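Local coordinates for secretion activator protein, hypothetical (Brucella abortus bv. 1 str. 9-941, PDB 7DNP) that is a muramidase of the lysozyme clan that probably cleaves peptidoglycan as an autolysin serving the type IV secretion system, at residues R129-L134 / S164-F169; N68-V73 / G81-T86; P24-G29 / S149-G154. All blocks are in the same frame, centred on the assembly; numbering follows the deposited sequence.

This chain is the part of a longer protein that holds the glycosyl hydrolase and predicted peptidoglycan-domain regions. Contacts 1 and 2 are adjoining helix packings, centres about 12 Å apart, in touch where Ile131 and Ala166 pack on Gly81; contact 2 is the buried one. Contact 3 lies on the surface, its centre about 25 Å and 24 Å from theirs. Contacts 1 and 3 alternate along the chain (24-29, 129-134, 149-154, 164-169) and share helix 148-170, which runs from the muropeptide to the packing against helix 127-142. Contact 2 falls between the segments of contact 3. Both touch different sugars of H9U, in a binding groove for peptidoglycan fragments, consistent with the muramidase assignment.

Contact 1: residues R129-L134 / S164-F169; sequences RIINEL and SRALAF
A first torsion of -68° sets CG1 of Ile131 anti to the carbonyl carbon and CG2 anti to the backbone N, and both branches of the side chain reach the facing helix. Leu167 has a similar value, -63°, and its CG, also anti to the carbonyl carbon, carries the two methyls across toward 129-134. The CG2 methyl of Ile131 sits between two partners, 3.7 Å from Ala166 CB and 3.7 Å from Leu167 CD2. The other branch of Ile131 ends at CD1, 3.6 Å from Ala166 O. The Ile131 and Leu167 side chains run antiparallel alongside one another, and the small Ala166 lets the isoleucine come close to the main chain. The two segments belong to successive helices, 127-142 and 148-170, which make an antiparallel helical hairpin: their axes here are 9.8 Å apart at closest and run at 168° to each other. Helix 127-142 and the start of helix 148-170 fall within the predicted peptidoglycan-domain region of the sequence. At one side of the seam the Asn132 side chain lies roughly perpendicular to that of Leu167, with OD1 3.9 Å from Leu167 CD1 and ND2 4.0 Å from Leu167 CD2. These are van der Waals contacts; the polar end of the amide is engaged by Arg163, whose NH1 is hydrogen-bonded to OD1. On the outer side of helix 127-142, Arg129 NE and Glu133 OE2 form a long salt bridge of 3.7 Å, one turn apart and directed away from the apolar seam. Beneath the seam the hairpin rests on helix 82-93: Ile131 touches Val82, and the Phe169 ring meets His84 edge-to-face.

Contact 2: residues N68-V73 / G81-T86; sequences NYWNKV and GVDHAT. With H9U ((2R)-2-[[(2S)-2-[[(2R)-2-[(2R,3S,4R,5R,6S)-5-acetamido-3-[(2S,3R,4R,5S,6R)-3-acetamido-6-(hydroxymethyl)-4,5-bis(oxidanyl)oxan-2-yl]oxy-2-(hydroxymethyl)-6-oxidanyl-oxan-4-yl]oxypropanoyl]amino]propanoyl]amino]pentanedioic acid), chain B.
The return from helix 58-70 into helix 82-93, within the lysozyme-like glycosyl hydrolase region, is packed by Trp70 against Asp83 and by Val73 against Thr86. With its CG anti to the backbone N (chi1 179°), Trp70 brings the far corner of the indole to the aspartate, and CH2 stops 3.6 Å from Asp83 CB. The two side chains run parallel, their ring and carboxylate planes 40° apart. Asp83 OD2 is hydrogen-bonded to Thr5 OG1 and Ala2 N, while Trp70 NE1 bonds Asp76. One turn further along helix 82-93, Thr86 CG2 lies 3.6 Å from Val73 CB; its hydroxyl turns back to its own helix, where OG1 donates to Val82 O at 2.9 Å. Thr86 N reaches that oxygen from the opposite face of the carbonyl plane. Tyr69 points its hydroxyl at the ligand, with O06, the 3-hydroxyl of the GlcNAc unit of H9U, in the ring plane at its edge; the Tyr69 OH to O06 hydrogen bond, 2.5 Å, is unusually short, so its exact length carries little weight, and OH also bonds Thr39. Helix 95-106 packs on Val73 through Pro95 and Val99, and helix 127-142 on Thr86 through Leu134 and on Val82.

Contact 3: residues P24-G29 / S149-G154; sequences PKDPGG and STFGKG. With H9U ((2R)-2-[[(2S)-2-[[(2R)-2-[(2R,3S,4R,5R,6S)-5-acetamido-3-[(2S,3R,4R,5S,6R)-3-acetamido-6-(hydroxymethyl)-4,5-bis(oxidanyl)oxan-2-yl]oxy-2-(hydroxymethyl)-6-oxidanyl-oxan-4-yl]oxypropanoyl]amino]propanoyl]amino]pentanedioic acid), chain B.
Phe151 bridges to the loop between strands 20-21 and 31-32 with the edge of its ring, while its faces hold methyl groups. The dense part is above and below the ring. On one face the acetamido methyl C40 of the MurNAc unit of H9U stands 3.4 Å above the plane over the ring centre, a CH-pi contact; C40 is nearly equidistant from the ring carbons, with Phe151 CD2 at 3.6 Å. Thr150 CG2 covers the opposite face at a height of 3.6 Å, so the phenyl ring is held flat between a protein methyl and a sugar-borne one. Phe151 CG lies anti to the carbonyl carbon (chi1 -55°), and with CB directed toward 24-29 this carries the ring to the loop.

The link to 24-29 is much slighter. Asp26 and Pro27 meet only the ring edge: Asp26 OD2 lies 3.6 Å from Phe151 CE1, the carboxylate turned 89° to the ring, and Pro27 CD approaches Phe151 CE2 at 4.0 Å. The nearest CA atoms, of Asp26 and Thr150, remain 9.1 Å apart, and much of this side faces solvent. Gly28 extends the loop along the ligand, its CA 3.9 Å from H9U C38, the lactyl methyl.

Loop and helix belong to the hydrolase and predicted peptidoglycan-domain regions respectively. No hydrogen bond or salt bridge joins them. C40 and C38 of H9U touch Phe151 and Gly28 respectively, so the ligand also spans the two sides. The carboxylate would be weakly attracted to the positive edge of the ring, so the loop is probably held to Phe151 lightly.

Contact 1: residues R129-L134 / S164-F169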
loop_
_atom_site.group_PDB
_atom_site.type_symbol
_atom_site.label_atom_id
_atom_site.label_comp_id
_atom_site.label_asym_id
_atom_site.label_seq_id
_atom_site.Cartn_x
_atom_site.Cartn_y
_atom_site.Cartn_z
ATOM N N ARG A 129 -6.270 -5.549 -15.966
ATOM C CA ARG A 129 -5.688 -6.877 -15.820
ATOM C C ARG A 129 -4.587 -6.880 -14.765
ATOM O O ARG A 129 -4.522 -7.789 -13.928
ATOM C CB ARG A 129 -5.148 -7.367 -17.164
ATOM C CG ARG A 129 -4.303 -8.629 -17.060
ATOM C CD ARG A 129 -3.950 -9.179 -18.433
ATOM N NE ARG A 129 -4.889 -10.212 -18.864
ATOM C CZ ARG A 129 -5.991 -9.973 -19.571
ATOM N NH1 ARG A 129 -6.297 -8.732 -19.935
ATOM N NH2 ARG A 129 -6.786 -10.975 -19.917
ATOM N N ILE A 130 -3.710 -5.872 -14.791
ATOM C CA ILE A 130 -2.688 -5.747 -13.754
ATOM C C ILE A 130 -3.333 -5.651 -12.379
ATOM O O ILE A 130 -2.906 -6.316 -11.426
ATOM C CB ILE A 130 -1.784 -4.532 -14.035
ATOM C CG1 ILE A 130 -1.003 -4.732 -15.334
ATOM C CG2 ILE A 130 -0.838 -4.287 -12.860
ATOM C CD1 ILE A 130 0.010 -3.641 -15.605
ATOM N N ILE A 131 -4.383 -4.832 -12.260
ATOM C CA ILE A 131 -5.046 -4.638 -10.972
ATOM C C ILE A 131 -5.596 -5.959 -10.447
ATOM O O ILE A 131 -5.404 -6.308 -9.276
ATOM C CB ILE A 131 -6.158 -3.581 -11.091
ATOM C CG1 ILE A 131 -5.557 -2.194 -11.338
ATOM C CG2 ILE A 131 -7.028 -3.587 -9.834
ATOM C CD1 ILE A 131 -6.567 -1.175 -11.832
ATOM N N ASN A 132 -6.292 -6.711 -11.308
ATOM C CA ASN A 132 -6.894 -7.965 -10.864
ATOM C C ASN A 132 -5.830 -8.989 -10.506
ATOM O O ASN A 132 -5.950 -9.686 -9.488
ATOM C CB ASN A 132 -7.832 -8.519 -11.937
ATOM C CG ASN A 132 -9.179 -7.825 -11.943
ATOM O OD1 ASN A 132 -9.824 -7.694 -10.906
ATOM N ND2 ASN A 132 -9.604 -7.361 -13.112
ATOM N N GLU A 133 -4.778 -9.094 -11.321
ATOM C CA GLU A 133 -3.754 -10.102 -11.060
ATOM C C GLU A 133 -2.920 -9.756 -9.834
ATOM O O GLU A 133 -2.494 -10.659 -9.106
ATOM C CB GLU A 133 -2.862 -10.275 -12.286
ATOM C CG GLU A 133 -3.519 -11.114 -13.368
ATOM C CD GLU A 133 -2.682 -11.224 -14.615
ATOM O OE1 GLU A 133 -1.440 -11.174 -14.506
ATOM O OE2 GLU A 133 -3.271 -11.370 -15.707
ATOM N N LEU A 134 -2.682 -8.463 -9.584
ATOM C CA LEU A 134 -1.939 -8.071 -8.389
ATOM C C LEU A 134 -2.751 -8.330 -7.125
ATOM O O LEU A 134 -2.212 -8.815 -6.123
ATOM C CB LEU A 134 -1.535 -6.598 -8.474
ATOM C CG LEU A 134 -0.795 -6.023 -7.260
ATOM C CD1 LEU A 134 0.564 -6.694 -7.063
ATOM C CD2 LEU A 134 -0.637 -4.514 -7.390
ATOM N N SER A 164 -11.896 -2.908 -6.000
ATOM C CA SER A 164 -13.013 -2.154 -6.566
ATOM C C SER A 164 -12.629 -0.704 -6.826
ATOM O O SER A 164 -12.856 -0.175 -7.925
ATOM C CB SER A 164 -14.220 -2.228 -5.630
ATOM O OG SER A 164 -15.331 -1.529 -6.165
ATOM N N ARG A 165 -12.036 -0.041 -5.826
ATOM C CA ARG A 165 -11.655 1.355 -6.012
ATOM C C ARG A 165 -10.558 1.498 -7.060
ATOM O O ARG A 165 -10.552 2.469 -7.826
ATOM C CB ARG A 165 -11.214 1.973 -4.687
ATOM C CG ARG A 165 -11.148 3.503 -4.726
ATOM C CD ARG A 165 -10.919 4.116 -3.351
ATOM N NE ARG A 165 -12.000 3.815 -2.417
ATOM C CZ ARG A 165 -11.883 2.988 -1.381
ATOM N NH1 ARG A 165 -10.730 2.366 -1.141
ATOM N NH2 ARG A 165 -12.922 2.781 -0.582
ATOM N N ALA A 166 -9.622 0.545 -7.119
ATOM C CA ALA A 166 -8.549 0.640 -8.106
ATOM C C ALA A 166 -9.097 0.540 -9.526
ATOM O O ALA A 166 -8.758 1.355 -10.392
ATOM C CB ALA A 166 -7.498 -0.439 -7.858
ATOM N N LEU A 167 -9.943 -0.460 -9.783
ATOM C CA LEU A 167 -10.559 -0.581 -11.101
ATOM C C LEU A 167 -11.369 0.660 -11.453
ATOM O O LEU A 167 -11.394 1.077 -12.618
ATOM C CB LEU A 167 -11.437 -1.829 -11.150
ATOM C CG LEU A 167 -10.680 -3.146 -10.963
ATOM C CD1 LEU A 167 -11.627 -4.279 -10.618
ATOM C CD2 LEU A 167 -9.882 -3.480 -12.202
ATOM N N ALA A 168 -12.033 1.262 -10.462
ATOM C CA ALA A 168 -12.741 2.515 -10.691
ATOM C C ALA A 168 -11.775 3.621 -11.101
ATOM O O ALA A 168 -11.977 4.286 -12.124
ATOM C CB ALA A 168 -13.525 2.911 -9.440
ATOM N N PHE A 169 -10.707 3.827 -10.314
ATOM C CA PHE A 169 -9.699 4.826 -10.664
ATOM C C PHE A 169 -9.149 4.599 -12.067
ATOM O O PHE A 169 -8.864 5.562 -12.788
ATOM C CB PHE A 169 -8.547 4.798 -9.652
ATOM C CG PHE A 169 -8.856 5.474 -8.347
ATOM C CD1 PHE A 169 -9.761 6.522 -8.282
ATOM C CD2 PHE A 169 -8.236 5.057 -7.175
ATOM C CE1 PHE A 169 -10.039 7.145 -7.068
ATOM C CE2 PHE A 169 -8.508 5.668 -5.965
ATOM C CZ PHE A 169 -9.411 6.714 -5.909
#

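Contact 2: residues N68-V73 / G81-T86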
loop_
_atom_site.group_PDB
_atom_site.type_symbol
_atom_site.label_atom_id
_atom_site.label_comp_id
_atom_site.label_asym_id
_atom_site.label_seq_id
_atom_site.Cartn_x
_atom_site.Cartn_y
_atom_site.Cartn_z
ATOM N N ASN A 68 7.326 7.677 1.689
ATOM C CA ASN A 68 7.797 6.333 1.982
ATOM C C ASN A 68 6.880 5.243 1.460
ATOM O O ASN A 68 7.179 4.060 1.647
ATOM C CB ASN A 68 8.010 6.175 3.489
ATOM C CG ASN A 68 9.347 6.737 3.933
ATOM O OD1 ASN A 68 10.104 7.271 3.119
ATOM N ND2 ASN A 68 9.652 6.610 5.216
ATOM N N TYR A 69 5.782 5.602 0.801
ATOM C CA TYR A 69 4.904 4.579 0.255
ATOM C C TYR A 69 4.557 4.910 -1.189
ATOM O O TYR A 69 4.977 4.194 -2.102
ATOM C CB TYR A 69 3.663 4.424 1.143
ATOM C CG TYR A 69 4.032 3.818 2.481
ATOM C CD1 TYR A 69 4.124 2.439 2.637
ATOM C CD2 TYR A 69 4.344 4.621 3.572
ATOM C CE1 TYR A 69 4.488 1.878 3.848
ATOM C CE2 TYR A 69 4.711 4.067 4.788
ATOM C CZ TYR A 69 4.783 2.697 4.919
ATOM O OH TYR A 69 5.146 2.141 6.123
ATOM N N TRP A 70 3.835 6.014 -1.403
ATOM C CA TRP A 70 3.486 6.447 -2.755
ATOM C C TRP A 70 4.725 6.599 -3.638
ATOM O O TRP A 70 4.786 6.043 -4.741
ATOM C CB TRP A 70 2.702 7.761 -2.685
ATOM C CG TRP A 70 2.306 8.329 -4.018
ATOM C CD1 TRP A 70 2.880 9.386 -4.659
ATOM C CD2 TRP A 70 1.240 7.879 -4.863
ATOM N NE1 TRP A 70 2.240 9.620 -5.853
ATOM C CE2 TRP A 70 1.230 8.708 -6.000
ATOM C CE3 TRP A 70 0.297 6.848 -4.769
ATOM C CZ2 TRP A 70 0.312 8.543 -7.038
ATOM C CZ3 TRP A 70 -0.614 6.689 -5.803
ATOM C CH2 TRP A 70 -0.599 7.528 -6.918
ATOM N N ASN A 71 5.728 7.351 -3.171
ATOM C CA ASN A 71 6.923 7.556 -3.990
ATOM C C ASN A 71 7.746 6.281 -4.133
ATOM O O ASN A 71 8.399 6.083 -5.165
ATOM C CB ASN A 71 7.787 8.679 -3.406
ATOM C CG ASN A 71 7.211 10.057 -3.676
ATOM O OD1 ASN A 71 6.343 10.224 -4.534
ATOM N ND2 ASN A 71 7.693 11.054 -2.946
ATOM N N LYS A 72 7.735 5.403 -3.128
ATOM C CA LYS A 72 8.527 4.178 -3.203
ATOM C C LYS A 72 7.903 3.112 -4.098
ATOM O O LYS A 72 8.558 2.104 -4.383
ATOM C CB LYS A 72 8.755 3.614 -1.797
ATOM C CG LYS A 72 9.598 4.532 -0.926
ATOM C CD LYS A 72 10.653 3.770 -0.138
ATOM C CE LYS A 72 11.770 4.713 0.324
ATOM N NZ LYS A 72 11.636 5.104 1.760
ATOM N N VAL A 73 6.663 3.297 -4.539
ATOM C CA VAL A 73 6.070 2.458 -5.571
ATOM C C VAL A 73 5.896 3.226 -6.877
ATOM O O VAL A 73 5.200 2.753 -7.785
ATOM C CB VAL A 73 4.739 1.847 -5.099
ATOM C CG1 VAL A 73 4.949 1.054 -3.812
ATOM C CG2 VAL A 73 3.684 2.932 -4.901
ATOM N N GLY A 81 -5.233 3.569 -11.249
ATOM C CA GLY A 81 -5.757 2.304 -10.743
ATOM C C GLY A 81 -4.689 1.330 -10.305
ATOM O O GLY A 81 -4.738 0.811 -9.191
ATOM N N VAL A 82 -3.726 1.053 -11.187
ATOM C CA VAL A 82 -2.556 0.278 -10.786
ATOM C C VAL A 82 -1.849 0.964 -9.626
ATOM O O VAL A 82 -1.394 0.306 -8.681
ATOM C CB VAL A 82 -1.604 0.078 -11.980
ATOM C CG1 VAL A 82 -0.312 -0.583 -11.520
ATOM C CG2 VAL A 82 -2.275 -0.753 -13.072
ATOM N N ASP A 83 -1.744 2.296 -9.685
ATOM C CA ASP A 83 -1.106 3.045 -8.606
ATOM C C ASP A 83 -1.789 2.776 -7.269
ATOM O O ASP A 83 -1.123 2.482 -6.272
ATOM C CB ASP A 83 -1.097 4.545 -8.931
ATOM C CG ASP A 83 -2.445 5.065 -9.428
ATOM O OD1 ASP A 83 -3.459 4.343 -9.344
ATOM O OD2 ASP A 83 -2.488 6.225 -9.899
ATOM N N HIS A 84 -3.125 2.832 -7.241
ATOM C CA HIS A 84 -3.846 2.662 -5.979
ATOM C C HIS A 84 -3.705 1.243 -5.444
ATOM O O HIS A 84 -3.492 1.047 -4.241
ATOM C CB HIS A 84 -5.322 3.020 -6.154
ATOM C CG HIS A 84 -6.137 2.825 -4.912
ATOM N ND1 HIS A 84 -6.006 3.630 -3.803
ATOM C CD2 HIS A 84 -7.085 1.908 -4.603
ATOM C CE1 HIS A 84 -6.843 3.223 -2.863
ATOM N NE2 HIS A 84 -7.507 2.178 -3.322
ATOM N N ALA A 85 -3.836 0.243 -6.318
ATOM C CA ALA A 85 -3.682 -1.142 -5.886
ATOM C C ALA A 85 -2.297 -1.385 -5.302
ATOM O O ALA A 85 -2.150 -2.098 -4.305
ATOM C CB ALA A 85 -3.931 -2.089 -7.059
ATOM N N THR A 86 -1.268 -0.804 -5.918
ATOM C CA THR A 86 0.094 -0.993 -5.435
ATOM C C THR A 86 0.330 -0.221 -4.143
ATOM O O THR A 86 1.010 -0.714 -3.232
ATOM C CB THR A 86 1.079 -0.568 -6.520
ATOM O OG1 THR A 86 0.790 -1.297 -7.720
ATOM C CG2 THR A 86 2.512 -0.845 -6.092
HETATM C C22 H9U B . 0.348 -2.507 8.826
HETATM C C24 H9U B . -1.318 -4.066 9.717
HETATM C C26 H9U B . -0.645 -1.355 9.076
HETATM C C28 H9U B . -2.244 -2.893 10.075
HETATM C C23 H9U B . 0.104 -3.663 9.719
HETATM C C25 H9U B . 2.539 -2.262 7.969
HETATM C C27 H9U B . 3.492 -1.064 7.735
HETATM C C29 H9U B . 4.503 -1.386 6.702
HETATM C C30 H9U B . 5.220 -2.643 6.988
HETATM C C31 H9U B . 4.211 -3.793 7.123
HETATM C C32 H9U B . 1.335 -5.794 10.080
HETATM C C33 H9U B . -0.568 -0.355 7.964
HETATM C C34 H9U B . 4.912 -5.098 7.354
HETATM C C35 H9U B . -2.297 -6.348 10.232
HETATM C C36 H9U B . 1.302 -7.074 9.251
HETATM C C37 H9U B . 2.694 1.430 7.852
HETATM C C38 H9U B . 2.729 -5.550 10.635
HETATM C C39 H9U B . 0.916 -8.177 7.010
HETATM C C40 H9U B . -2.606 -7.478 11.209
HETATM C C41 H9U B . 1.820 2.507 7.212
HETATM C C42 H9U B . 2.341 -8.413 6.522
HETATM C C43 H9U B . 4.629 -9.445 6.953
HETATM C C44 H9U B . 0.010 -7.955 5.815
HETATM C C45 H9U B . 5.538 -8.439 7.645
HETATM C C46 H9U B . 5.053 -10.840 7.387
HETATM C C47 H9U B . 6.138 -11.400 6.468
HETATM C C48 H9U B . 6.531 -12.819 6.868
HETATM N N18 H9U B . -1.610 -5.164 10.688
HETATM N N19 H9U B . 2.695 0.105 7.244
HETATM N N20 H9U B . 0.953 -6.977 7.829
HETATM N N21 H9U B . 3.253 -9.198 7.362
HETATM O O01 H9U B . 1.694 -2.024 9.041
HETATM O O02 H9U B . -2.047 -1.781 9.148
HETATM O O03 H9U B . 3.286 -3.505 8.222
HETATM O O04 H9U B . 0.952 -4.763 9.194
HETATM O O05 H9U B . -1.957 -2.458 11.342
HETATM O O06 H9U B . 5.476 -0.280 6.570
HETATM O O07 H9U B . 6.132 -2.941 5.915
HETATM O O08 H9U B . -1.580 0.588 8.198
HETATM O O09 H9U B . 5.648 -5.025 8.543
HETATM O O10 H9U B . -2.624 -6.447 9.095
HETATM O O11 H9U B . 1.542 -8.123 9.744
HETATM O O12 H9U B . 3.351 1.690 8.811
HETATM O O13 H9U B . 2.689 -7.950 5.485
HETATM O O14 H9U B . 6.557 -8.001 7.044
HETATM O O15 H9U B . 5.269 -8.051 8.814
HETATM O O16 H9U B . 5.952 -13.375 7.841
HETATM O O17 H9U B . 7.432 -13.424 6.226
#

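Contact 3: residues P24-G29 / S149-G154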
loop_
_atom_site.group_PDB
_atom_site.type_symbol
_atom_site.label_atom_id
_atom_site.label_comp_id
_atom_site.label_asym_id
_atom_site.label_seq_id
_atom_site.Cartn_x
_atom_site.Cartn_y
_atom_site.Cartn_z
ATOM N N PRO A 24 -2.380 -4.680 21.786
ATOM C CA PRO A 24 -1.086 -5.324 22.073
ATOM C C PRO A 24 -1.119 -6.840 21.975
ATOM O O PRO A 24 -0.049 -7.457 21.887
ATOM C CB PRO A 24 -0.773 -4.860 23.503
ATOM C CG PRO A 24 -2.108 -4.547 24.095
ATOM C CD PRO A 24 -2.953 -4.022 22.971
ATOM N N LYS A 25 -2.300 -7.457 21.988
ATOM C CA LYS A 25 -2.421 -8.890 21.742
ATOM C C LYS A 25 -2.314 -9.247 20.263
ATOM O O LYS A 25 -2.330 -10.438 19.930
ATOM C CB LYS A 25 -3.744 -9.414 22.303
ATOM C CG LYS A 25 -3.908 -9.244 23.802
ATOM C CD LYS A 25 -5.306 -9.647 24.248
ATOM C CE LYS A 25 -5.421 -9.718 25.761
ATOM N NZ LYS A 25 -4.879 -8.494 26.419
ATOM N N ASP A 26 -2.208 -8.258 19.376
ATOM C CA ASP A 26 -2.020 -8.434 17.940
ATOM C C ASP A 26 -0.579 -8.143 17.552
ATOM O O ASP A 26 0.021 -7.196 18.073
ATOM C CB ASP A 26 -2.936 -7.503 17.142
ATOM C CG ASP A 26 -4.393 -7.909 17.212
ATOM O OD1 ASP A 26 -4.692 -8.972 17.792
ATOM O OD2 ASP A 26 -5.239 -7.157 16.684
ATOM N N PRO A 27 0.015 -8.911 16.642
ATOM C CA PRO A 27 1.334 -8.536 16.126
ATOM C C PRO A 27 1.247 -7.235 15.345
ATOM O O PRO A 27 0.189 -6.848 14.846
ATOM C CB PRO A 27 1.717 -9.709 15.216
ATOM C CG PRO A 27 0.419 -10.345 14.851
ATOM C CD PRO A 27 -0.488 -10.153 16.033
ATOM N N GLY A 28 2.385 -6.543 15.260
ATOM C CA GLY A 28 2.493 -5.283 14.554
ATOM C C GLY A 28 2.594 -4.073 15.466
ATOM O O GLY A 28 3.228 -3.078 15.092
ATOM N N GLY A 29 1.982 -4.131 16.645
ATOM C CA GLY A 29 2.065 -3.021 17.572
ATOM C C GLY A 29 1.143 -1.871 17.202
ATOM O O GLY A 29 0.395 -1.907 16.223
ATOM N N SER A 149 -4.657 -16.875 9.818
ATOM C CA SER A 149 -5.725 -17.513 10.583
ATOM C C SER A 149 -6.449 -16.506 11.472
ATOM O O SER A 149 -7.631 -16.690 11.778
ATOM C CB SER A 149 -5.177 -18.674 11.419
ATOM O OG SER A 149 -4.307 -18.218 12.441
ATOM N N THR A 150 -5.775 -15.427 11.865
ATOM C CA THR A 150 -6.402 -14.404 12.691
ATOM C C THR A 150 -6.990 -13.262 11.863
ATOM O O THR A 150 -8.116 -12.826 12.118
ATOM C CB THR A 150 -5.388 -13.860 13.704
ATOM O OG1 THR A 150 -4.989 -14.917 14.587
ATOM C CG2 THR A 150 -5.988 -12.723 14.523
ATOM N N PHE A 151 -6.254 -12.771 10.867
ATOM C CA PHE A 151 -6.641 -11.558 10.156
ATOM C C PHE A 151 -7.133 -11.806 8.737
ATOM O O PHE A 151 -7.477 -10.843 8.046
ATOM C CB PHE A 151 -5.462 -10.576 10.131
ATOM C CG PHE A 151 -4.920 -10.256 11.497
ATOM C CD1 PHE A 151 -5.613 -9.411 12.353
ATOM C CD2 PHE A 151 -3.730 -10.814 11.933
ATOM C CE1 PHE A 151 -5.123 -9.120 13.618
ATOM C CE2 PHE A 151 -3.234 -10.529 13.198
ATOM C CZ PHE A 151 -3.933 -9.678 14.039
ATOM N N GLY A 152 -7.208 -13.065 8.299
ATOM C CA GLY A 152 -7.453 -13.341 6.890
ATOM C C GLY A 152 -8.796 -12.842 6.386
ATOM O O GLY A 152 -8.886 -12.286 5.289
ATOM N N LYS A 153 -9.863 -13.053 7.160
ATOM C CA LYS A 153 -11.173 -12.608 6.694
ATOM C C LYS A 153 -11.208 -11.094 6.521
ATOM O O LYS A 153 -11.695 -10.592 5.501
ATOM C CB LYS A 153 -12.279 -13.069 7.644
ATOM C CG LYS A 153 -13.671 -12.656 7.171
ATOM C CD LYS A 153 -14.722 -13.722 7.458
ATOM C CE LYS A 153 -16.110 -13.265 7.015
ATOM N NZ LYS A 153 -17.195 -14.112 7.596
ATOM N N GLY A 154 -10.673 -10.351 7.496
ATOM C CA GLY A 154 -10.601 -8.903 7.351
ATOM C C GLY A 154 -9.683 -8.469 6.223
ATOM O O GLY A 154 -9.993 -7.529 5.485
HETATM C C22 H9U B . 0.348 -2.507 8.826
HETATM C C24 H9U B . -1.318 -4.066 9.717
HETATM C C26 H9U B . -0.645 -1.355 9.076
HETATM C C28 H9U B . -2.244 -2.893 10.075
HETATM C C23 H9U B . 0.104 -3.663 9.719
HETATM C C25 H9U B . 2.539 -2.262 7.969
HETATM C C27 H9U B . 3.492 -1.064 7.735
HETATM C C29 H9U B . 4.503 -1.386 6.702
HETATM C C30 H9U B . 5.220 -2.643 6.988
HETATM C C31 H9U B . 4.211 -3.793 7.123
HETATM C C32 H9U B . 1.335 -5.794 10.080
HETATM C C33 H9U B . -0.568 -0.355 7.964
HETATM C C34 H9U B . 4.912 -5.098 7.354
HETATM C C35 H9U B . -2.297 -6.348 10.232
HETATM C C36 H9U B . 1.302 -7.074 9.251
HETATM C C37 H9U B . 2.694 1.430 7.852
HETATM C C38 H9U B . 2.729 -5.550 10.635
HETATM C C39 H9U B . 0.916 -8.177 7.010
HETATM C C40 H9U B . -2.606 -7.478 11.209
HETATM C C41 H9U B . 1.820 2.507 7.212
HETATM C C42 H9U B . 2.341 -8.413 6.522
HETATM C C43 H9U B . 4.629 -9.445 6.953
HETATM C C44 H9U B . 0.010 -7.955 5.815
HETATM C C45 H9U B . 5.538 -8.439 7.645
HETATM C C46 H9U B . 5.053 -10.840 7.387
HETATM C C47 H9U B . 6.138 -11.400 6.468
HETATM C C48 H9U B . 6.531 -12.819 6.868
HETATM N N18 H9U B . -1.610 -5.164 10.688
HETATM N N19 H9U B . 2.695 0.105 7.244
HETATM N N20 H9U B . 0.953 -6.977 7.829
HETATM N N21 H9U B . 3.253 -9.198 7.362
HETATM O O01 H9U B . 1.694 -2.024 9.041
HETATM O O02 H9U B . -2.047 -1.781 9.148
HETATM O O03 H9U B . 3.286 -3.505 8.222
HETATM O O04 H9U B . 0.952 -4.763 9.194
HETATM O O05 H9U B . -1.957 -2.458 11.342
HETATM O O06 H9U B . 5.476 -0.280 6.570
HETATM O O07 H9U B . 6.132 -2.941 5.915
HETATM O O08 H9U B . -1.580 0.588 8.198
HETATM O O09 H9U B . 5.648 -5.025 8.543
HETATM O O10 H9U B . -2.624 -6.447 9.095
HETATM O O11 H9U B . 1.542 -8.123 9.744
HETATM O O12 H9U B . 3.351 1.690 8.811
HETATM O O13 H9U B . 2.689 -7.950 5.485
HETATM O O14 H9U B . 6.557 -8.001 7.044
HETATM O O15 H9U B . 5.269 -8.051 8.814
HETATM O O16 H9U B . 5.952 -13.375 7.841
HETATM O O17 H9U B . 7.432 -13.424 6.226
#